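Local structure of aldo-keto reductase family 1 member C1 (Caenorhabditis elegans, 1QWK) at residues Q230-A238 with L281-S292; M115-H126 with Q301-A311. The protein probably acts as an NADPH-dependent aldose reductase of the aldo-keto reductase family. One frame throughout, in Å; residues are numbered along the deposited sequence.

Interaction 1: Q230-A238 with L281-S292; sequences QDQNVLALA and LTEEDIAKLEES
Asn233 and Leu289 mark the close approach of helices 232-238 and 283-289, their CA atoms 5.4 Å apart. The helices run roughly antiparallel, at 142°, with axes 9.7 Å apart at their nearest. Both are capped at the start: Asp231 OD2 receives Val234 N on its anti lone pair, while Asp231 OD1 goes to Tyr181, and Thr282 with Asp285 forms a capping box. Leucines make up much of the apolar packing. Leu289 spreads its two methyls, CD2 lying 3.5 Å from the backbone oxygen Asn233 O and 3.9 Å from Val234 CG2. Its other methyl, CD1, is 3.9 Å from Leu237 CD2. With CG anti to the backbone N (chi1 -176°), Leu237 extends across the gap and presses CD2 to within 3.5 Å of Leu281 CD2, tighter than usual for carbons. The side chain of Asn233 crosses those of Lys288 and Glu291 at about right angles, where helix 283-289 gives way to the following residues and beside the salt bridge of Lys288 NZ with Glu291 OE2 (3.4 Å, weak as a hydrogen bond). Cutting Asn233 back to an alanine is likely to open a gap and leave Lys288 and Glu291 without their polar neighbour. The chemistry thus implies an apolar seam closed by polar groups at one end, joining the two helices that aldo-keto reductases add to the eight of the barrel.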
# COMPACT_ATOMS: atom_id res chain seq x y z
N GLN A 230 -9.81 17.29 7.00
CA GLN A 230 -10.44 18.54 7.41
C GLN A 230 -10.23 19.67 6.41
O GLN A 230 -10.59 20.82 6.69
CB GLN A 230 -9.91 18.98 8.78
CG GLN A 230 -10.25 18.04 9.93
CD GLN A 230 -11.74 17.82 10.09
OE1 GLN A 230 -12.55 18.71 9.81
NE2 GLN A 230 -12.12 16.63 10.55
N ASP A 231 -9.65 19.35 5.26
CA ASP A 231 -9.43 20.36 4.22
C ASP A 231 -10.77 20.96 3.83
O ASP A 231 -11.75 20.24 3.64
CB ASP A 231 -8.78 19.71 2.99
CG ASP A 231 -8.58 20.70 1.85
OD1 ASP A 231 -7.53 21.37 1.82
OD2 ASP A 231 -9.48 20.81 1.00
N GLN A 232 -10.83 22.29 3.71
CA GLN A 232 -12.07 22.98 3.37
C GLN A 232 -12.68 22.50 2.06
O GLN A 232 -13.89 22.32 1.98
CB GLN A 232 -11.84 24.49 3.30
CG GLN A 232 -13.12 25.32 3.23
CD GLN A 232 -13.72 25.40 1.83
OE1 GLN A 232 -14.87 25.80 1.66
NE2 GLN A 232 -12.92 25.05 0.83
N ASN A 233 -11.84 22.30 1.05
CA ASN A 233 -12.33 21.85 -0.24
C ASN A 233 -12.83 20.41 -0.17
O ASN A 233 -13.80 20.05 -0.84
CB ASN A 233 -11.23 21.99 -1.29
CG ASN A 233 -10.87 23.45 -1.55
OD1 ASN A 233 -9.70 23.80 -1.70
ND2 ASN A 233 -11.88 24.31 -1.62
N VAL A 234 -12.18 19.59 0.64
CA VAL A 234 -12.60 18.20 0.82
C VAL A 234 -13.98 18.16 1.47
O VAL A 234 -14.89 17.46 1.01
CB VAL A 234 -11.60 17.41 1.70
CG1 VAL A 234 -12.20 16.05 2.06
CG2 VAL A 234 -10.29 17.21 0.94
N LEU A 235 -14.14 18.92 2.55
CA LEU A 235 -15.41 18.99 3.27
C LEU A 235 -16.53 19.52 2.38
O LEU A 235 -17.67 19.05 2.45
CB LEU A 235 -15.27 19.88 4.51
CG LEU A 235 -14.26 19.40 5.56
CD1 LEU A 235 -14.15 20.42 6.69
CD2 LEU A 235 -14.70 18.04 6.11
N ALA A 236 -16.20 20.49 1.53
CA ALA A 236 -17.17 21.08 0.62
C ALA A 236 -17.62 20.06 -0.43
O ALA A 236 -18.81 19.96 -0.73
CB ALA A 236 -16.57 22.29 -0.08
N LEU A 237 -16.67 19.31 -0.97
CA LEU A 237 -17.00 18.32 -1.99
C LEU A 237 -17.76 17.15 -1.36
O LEU A 237 -18.62 16.54 -2.00
CB LEU A 237 -15.73 17.81 -2.67
CG LEU A 237 -15.92 16.82 -3.83
CD1 LEU A 237 -16.82 17.42 -4.89
CD2 LEU A 237 -14.56 16.45 -4.41
N ALA A 238 -17.45 16.83 -0.11
CA ALA A 238 -18.14 15.74 0.57
C ALA A 238 -19.61 16.10 0.74
O ALA A 238 -20.50 15.27 0.52
CB ALA A 238 -17.50 15.46 1.93
N LEU A 281 -14.52 11.84 -9.65
CA LEU A 281 -14.05 13.22 -9.64
C LEU A 281 -13.48 13.64 -10.99
O LEU A 281 -12.70 12.92 -11.60
CB LEU A 281 -12.99 13.39 -8.55
CG LEU A 281 -13.45 13.06 -7.12
CD1 LEU A 281 -12.32 13.35 -6.14
CD2 LEU A 281 -14.68 13.89 -6.78
N THR A 282 -13.89 14.82 -11.44
CA THR A 282 -13.42 15.37 -12.71
C THR A 282 -12.09 16.07 -12.48
O THR A 282 -11.67 16.27 -11.34
CB THR A 282 -14.40 16.41 -13.26
OG1 THR A 282 -14.43 17.53 -12.37
CG2 THR A 282 -15.80 15.82 -13.38
N GLU A 283 -11.42 16.46 -13.57
CA GLU A 283 -10.15 17.16 -13.47
C GLU A 283 -10.34 18.45 -12.68
O GLU A 283 -9.46 18.85 -11.90
CB GLU A 283 -9.62 17.50 -14.87
CG GLU A 283 -9.19 16.29 -15.69
CD GLU A 283 -8.82 16.67 -17.12
OE1 GLU A 283 -8.06 17.65 -17.30
OE2 GLU A 283 -9.26 15.97 -18.06
N GLU A 284 -11.48 19.11 -12.87
CA GLU A 284 -11.77 20.35 -12.16
C GLU A 284 -11.87 20.08 -10.66
O GLU A 284 -11.33 20.84 -9.85
CB GLU A 284 -13.10 20.95 -12.65
CG GLU A 284 -13.42 22.30 -12.02
CD GLU A 284 -14.83 22.76 -12.30
OE1 GLU A 284 -15.78 22.09 -11.83
OE2 GLU A 284 -15.00 23.78 -13.00
N ASP A 285 -12.56 19.00 -10.30
CA ASP A 285 -12.72 18.63 -8.89
C ASP A 285 -11.35 18.37 -8.26
O ASP A 285 -11.08 18.80 -7.14
CB ASP A 285 -13.57 17.36 -8.74
CG ASP A 285 -15.01 17.55 -9.17
OD1 ASP A 285 -15.56 18.65 -8.95
OD2 ASP A 285 -15.60 16.59 -9.71
N ILE A 286 -10.51 17.63 -8.98
CA ILE A 286 -9.18 17.30 -8.50
C ILE A 286 -8.35 18.57 -8.28
O ILE A 286 -7.71 18.73 -7.24
CB ILE A 286 -8.44 16.37 -9.49
CG1 ILE A 286 -9.16 15.02 -9.58
CG2 ILE A 286 -7.00 16.15 -9.04
CD1 ILE A 286 -8.55 14.06 -10.58
N ALA A 287 -8.40 19.47 -9.25
CA ALA A 287 -7.66 20.73 -9.16
C ALA A 287 -8.12 21.54 -7.95
O ALA A 287 -7.30 22.12 -7.23
CB ALA A 287 -7.85 21.54 -10.44
N LYS A 288 -9.42 21.57 -7.73
CA LYS A 288 -9.97 22.31 -6.60
C LYS A 288 -9.45 21.74 -5.28
O LYS A 288 -9.07 22.49 -4.38
CB LYS A 288 -11.50 22.26 -6.61
CG LYS A 288 -12.16 23.10 -5.53
CD LYS A 288 -11.81 24.57 -5.71
CE LYS A 288 -12.55 25.45 -4.72
NZ LYS A 288 -12.28 26.89 -4.97
N LEU A 289 -9.44 20.42 -5.16
CA LEU A 289 -8.96 19.80 -3.94
C LEU A 289 -7.48 20.07 -3.69
O LEU A 289 -7.04 20.10 -2.55
CB LEU A 289 -9.20 18.29 -3.96
CG LEU A 289 -10.65 17.79 -3.95
CD1 LEU A 289 -10.65 16.27 -3.99
CD2 LEU A 289 -11.37 18.28 -2.70
N GLU A 290 -6.72 20.26 -4.76
CA GLU A 290 -5.28 20.50 -4.63
C GLU A 290 -4.91 21.98 -4.47
O GLU A 290 -3.74 22.31 -4.38
CB GLU A 290 -4.54 19.93 -5.84
CG GLU A 290 -4.85 18.46 -6.12
CD GLU A 290 -4.11 17.94 -7.34
OE1 GLU A 290 -3.96 18.70 -8.32
OE2 GLU A 290 -3.70 16.76 -7.33
N GLU A 291 -5.91 22.86 -4.42
CA GLU A 291 -5.62 24.29 -4.32
C GLU A 291 -4.86 24.73 -3.06
O GLU A 291 -4.10 25.70 -3.12
CB GLU A 291 -6.90 25.12 -4.45
CG GLU A 291 -7.65 25.35 -3.16
CD GLU A 291 -8.73 26.41 -3.29
OE1 GLU A 291 -9.36 26.75 -2.26
OE2 GLU A 291 -8.95 26.91 -4.42
N SER A 292 -5.04 24.03 -1.95
CA SER A 292 -4.34 24.41 -0.71
C SER A 292 -2.83 24.30 -0.90
O SER A 292 -2.06 24.98 -0.22
CB SER A 292 -4.78 23.51 0.46
OG SER A 292 -3.96 22.36 0.55

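Interaction 2: M115-H126 with Q301-A311; sequences MPAAFNDDMSEH and QDFMTGHPEDA
His307 reaches across to Ala118 in the one direct hydrogen bond between the segments, NE2 giving its proton to Ala118 O at 2.8 Å. The bond is bent, 144° at the hydrogen, but the oxygen lies near the ring plane; Ile127 O is a second, weaker acceptor. On the other side of the ring ND1 accepts from Glu309 N at 2.9 Å, exactly in plane, so both nitrogens are used and the rotation of the imidazole is fixed. A water adds an indirect polar link, donating to Phe303 O and Thr305 O while also bonded to His126 NE2.

CH-pi contacts involve this imidazole and the one beside it. Ala117 CB stands 3.4 Å from the centroid of the His307 ring, almost on its normal, and His307 CB in turn sits over a face of the His126 ring. CG of His307, anti to the backbone N (chi1 -167°), carries the ring in between Ala117 and His126; its side chain runs past those of His126 and Phe119 in the opposite direction, the ring pairs being oblique.

Among the phenylalanines, the edge of Phe303 is directed at the face of Phe119 in an offset edge-to-face pair, planes 61° apart. Met123 CE lies over the centre of a Phe119 face and also reaches Phe303 CD1 at 3.5 Å. Phe303 gains a Met-aromatic contact from Met115, whose SD is 3.6 Å from Phe303 CZ.

Purely apolar packing completes the join: Met304 SD rests 3.8 Å from Pro116 CD, beside Ala117 CB, and Pro116 CG meets Ala311.

Chemically, a histidine hydrogen-bonded through both ring nitrogens, within an aromatic and thioether cluster, ties the carboxy-terminal loop to the loop after strand 110-113, two of the loops that frame the substrate pocket in aldo-keto reductases.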
# COMPACT_ATOMS: atom_id res chain seq x y z
N MET A 115 11.49 -1.76 0.92
CA MET A 115 12.38 -0.59 0.93
C MET A 115 13.47 -0.86 -0.10
O MET A 115 13.58 -1.96 -0.64
CB MET A 115 13.06 -0.42 2.29
CG MET A 115 12.13 -0.23 3.49
SD MET A 115 11.45 1.46 3.56
CE MET A 115 9.92 1.15 4.47
N PRO A 116 14.28 0.16 -0.41
CA PRO A 116 15.38 -0.02 -1.37
C PRO A 116 16.70 -0.28 -0.65
O PRO A 116 17.70 -0.64 -1.28
CB PRO A 116 15.39 1.32 -2.11
CG PRO A 116 15.05 2.28 -1.00
CD PRO A 116 13.92 1.59 -0.27
N ALA A 117 16.69 -0.11 0.67
CA ALA A 117 17.89 -0.26 1.50
C ALA A 117 18.00 -1.55 2.31
O ALA A 117 17.18 -1.82 3.19
CB ALA A 117 17.98 0.93 2.44
N ALA A 118 19.05 -2.33 2.03
CA ALA A 118 19.28 -3.60 2.73
C ALA A 118 19.99 -3.41 4.07
O ALA A 118 20.85 -2.53 4.22
CB ALA A 118 20.08 -4.55 1.84
N PHE A 119 19.63 -4.25 5.04
CA PHE A 119 20.20 -4.23 6.39
C PHE A 119 20.46 -5.67 6.83
O PHE A 119 20.01 -6.62 6.18
CB PHE A 119 19.22 -3.61 7.39
CG PHE A 119 19.15 -2.10 7.35
CD1 PHE A 119 19.70 -1.34 8.37
CD2 PHE A 119 18.48 -1.45 6.32
CE1 PHE A 119 19.59 0.05 8.37
CE2 PHE A 119 18.37 -0.06 6.31
CZ PHE A 119 18.92 0.69 7.34
N ASN A 120 21.18 -5.83 7.93
CA ASN A 120 21.43 -7.16 8.47
C ASN A 120 20.22 -7.48 9.35
O ASN A 120 19.30 -6.68 9.44
CB ASN A 120 22.74 -7.20 9.27
CG ASN A 120 22.70 -6.33 10.51
OD1 ASN A 120 21.93 -5.37 10.60
ND2 ASN A 120 23.55 -6.65 11.48
N ASP A 121 20.23 -8.65 10.00
CA ASP A 121 19.12 -9.11 10.85
C ASP A 121 18.50 -8.14 11.86
O ASP A 121 17.28 -7.99 11.90
CB ASP A 121 19.54 -10.38 11.60
CG ASP A 121 19.85 -11.54 10.66
OD1 ASP A 121 20.70 -11.37 9.76
OD2 ASP A 121 19.25 -12.62 10.84
N ASP A 122 19.32 -7.50 12.69
CA ASP A 122 18.76 -6.59 13.68
C ASP A 122 18.87 -5.14 13.26
O ASP A 122 18.72 -4.22 14.07
CB ASP A 122 19.45 -6.80 15.03
CG ASP A 122 20.84 -6.21 15.06
OD1 ASP A 122 21.59 -6.42 14.09
OD2 ASP A 122 21.18 -5.54 16.06
N MET A 123 19.13 -4.94 11.97
CA MET A 123 19.26 -3.60 11.41
C MET A 123 20.29 -2.76 12.13
O MET A 123 20.13 -1.55 12.29
CB MET A 123 17.90 -2.90 11.41
CG MET A 123 16.88 -3.56 10.49
SD MET A 123 15.33 -2.65 10.37
CE MET A 123 15.80 -1.36 9.24
N SER A 124 21.36 -3.41 12.59
CA SER A 124 22.43 -2.70 13.28
C SER A 124 23.53 -2.34 12.29
O SER A 124 24.46 -1.61 12.62
CB SER A 124 23.01 -3.57 14.40
OG SER A 124 23.54 -4.77 13.88
N GLU A 125 23.42 -2.85 11.06
CA GLU A 125 24.42 -2.57 10.04
C GLU A 125 23.80 -2.43 8.66
O GLU A 125 22.88 -3.17 8.31
CB GLU A 125 25.49 -3.66 10.03
CG GLU A 125 26.44 -3.61 11.23
CD GLU A 125 27.39 -4.78 11.29
OE1 GLU A 125 27.77 -5.31 10.22
OE2 GLU A 125 27.77 -5.18 12.41
N HIS A 126 24.30 -1.48 7.89
CA HIS A 126 23.83 -1.26 6.53
C HIS A 126 24.50 -2.27 5.61
O HIS A 126 25.65 -2.65 5.82
CB HIS A 126 24.20 0.15 6.05
CG HIS A 126 23.59 1.25 6.85
ND1 HIS A 126 24.07 2.54 6.82
CD2 HIS A 126 22.51 1.27 7.67
CE1 HIS A 126 23.32 3.31 7.59
NE2 HIS A 126 22.37 2.56 8.12
N GLN A 301 10.52 7.28 7.02
CA GLN A 301 11.32 6.06 6.97
C GLN A 301 12.78 6.45 7.27
O GLN A 301 13.70 6.02 6.57
CB GLN A 301 11.24 5.41 5.58
CG GLN A 301 9.82 5.26 5.03
CD GLN A 301 8.95 4.31 5.85
OE1 GLN A 301 9.40 3.71 6.83
NE2 GLN A 301 7.68 4.17 5.44
N ASP A 302 12.97 7.26 8.32
CA ASP A 302 14.31 7.76 8.67
C ASP A 302 15.36 6.76 9.13
O ASP A 302 16.52 7.13 9.29
CB ASP A 302 14.21 8.92 9.68
CG ASP A 302 13.54 8.53 10.97
OD1 ASP A 302 13.64 7.36 11.38
OD2 ASP A 302 12.93 9.42 11.60
N PHE A 303 14.98 5.50 9.31
CA PHE A 303 15.96 4.50 9.69
C PHE A 303 16.91 4.30 8.50
O PHE A 303 17.99 3.73 8.65
CB PHE A 303 15.27 3.17 10.05
CG PHE A 303 14.48 2.57 8.92
CD1 PHE A 303 15.10 1.77 7.96
CD2 PHE A 303 13.11 2.77 8.83
CE1 PHE A 303 14.37 1.20 6.92
CE2 PHE A 303 12.37 2.21 7.79
CZ PHE A 303 13.00 1.42 6.84
N MET A 304 16.51 4.78 7.32
CA MET A 304 17.35 4.67 6.12
C MET A 304 18.43 5.75 6.07
O MET A 304 19.31 5.70 5.22
CB MET A 304 16.51 4.77 4.84
CG MET A 304 15.67 3.55 4.50
SD MET A 304 15.12 3.56 2.76
CE MET A 304 13.95 4.92 2.75
N THR A 305 18.34 6.73 6.96
CA THR A 305 19.31 7.83 6.99
C THR A 305 20.76 7.31 7.01
O THR A 305 21.12 6.50 7.86
CB THR A 305 19.09 8.72 8.24
OG1 THR A 305 17.73 9.18 8.25
CG2 THR A 305 20.02 9.93 8.21
N GLY A 306 21.57 7.78 6.07
CA GLY A 306 22.96 7.36 6.02
C GLY A 306 23.24 6.16 5.13
O GLY A 306 24.39 5.87 4.80
N HIS A 307 22.19 5.44 4.75
CA HIS A 307 22.34 4.27 3.90
C HIS A 307 22.57 4.76 2.48
O HIS A 307 21.92 5.71 2.03
CB HIS A 307 21.07 3.42 3.98
CG HIS A 307 21.22 2.05 3.39
ND1 HIS A 307 21.38 1.84 2.04
CD2 HIS A 307 21.21 0.83 3.97
CE1 HIS A 307 21.47 0.54 1.81
NE2 HIS A 307 21.37 -0.10 2.97
N PRO A 308 23.50 4.13 1.75
CA PRO A 308 23.77 4.55 0.37
C PRO A 308 22.55 4.50 -0.56
O PRO A 308 22.52 5.20 -1.57
CB PRO A 308 24.90 3.61 -0.07
CG PRO A 308 24.70 2.39 0.79
CD PRO A 308 24.33 2.97 2.13
N GLU A 309 21.55 3.69 -0.22
CA GLU A 309 20.35 3.63 -1.04
C GLU A 309 19.14 4.27 -0.35
O GLU A 309 18.00 3.86 -0.56
CB GLU A 309 20.04 2.18 -1.44
CG GLU A 309 21.09 1.56 -2.38
CD GLU A 309 20.97 2.03 -3.83
OE1 GLU A 309 20.31 3.06 -4.10
OE2 GLU A 309 21.57 1.38 -4.72
N ASP A 310 19.39 5.27 0.48
CA ASP A 310 18.31 5.98 1.16
C ASP A 310 17.55 6.73 0.06
O ASP A 310 18.07 7.66 -0.54
CB ASP A 310 18.87 6.98 2.18
CG ASP A 310 17.80 7.84 2.81
OD1 ASP A 310 16.60 7.58 2.58
OD2 ASP A 310 18.16 8.78 3.56
N ALA A 311 16.31 6.30 -0.20
CA ALA A 311 15.50 6.91 -1.25
C ALA A 311 15.19 8.39 -1.05
O ALA A 311 14.98 9.12 -2.03
CB ALA A 311 14.18 6.14 -1.40
O HOH W 1 20.86 4.34 9.39

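In the fold
The two contacts illustrate how additions to a TIM barrel are secured separately from one another. Their centres are 37 Å apart and their nearest atoms about 21 Å, so they do not touch, although both segments of interaction 1 fall between those of interaction 2 along the chain. Interaction 1 joins helices on the flank of the barrel, away from the annotated sites. Interaction 2 lies close to the active site: the side chain of Met115 is about 4 Å from that of His114, predicted to bind substrate, and about 8 Å from that of Lys81, predicted to lower the pKa of the predicted proton donor, Tyr52. Of the two, interaction 2 is the one that probably bears on the substrate pocket.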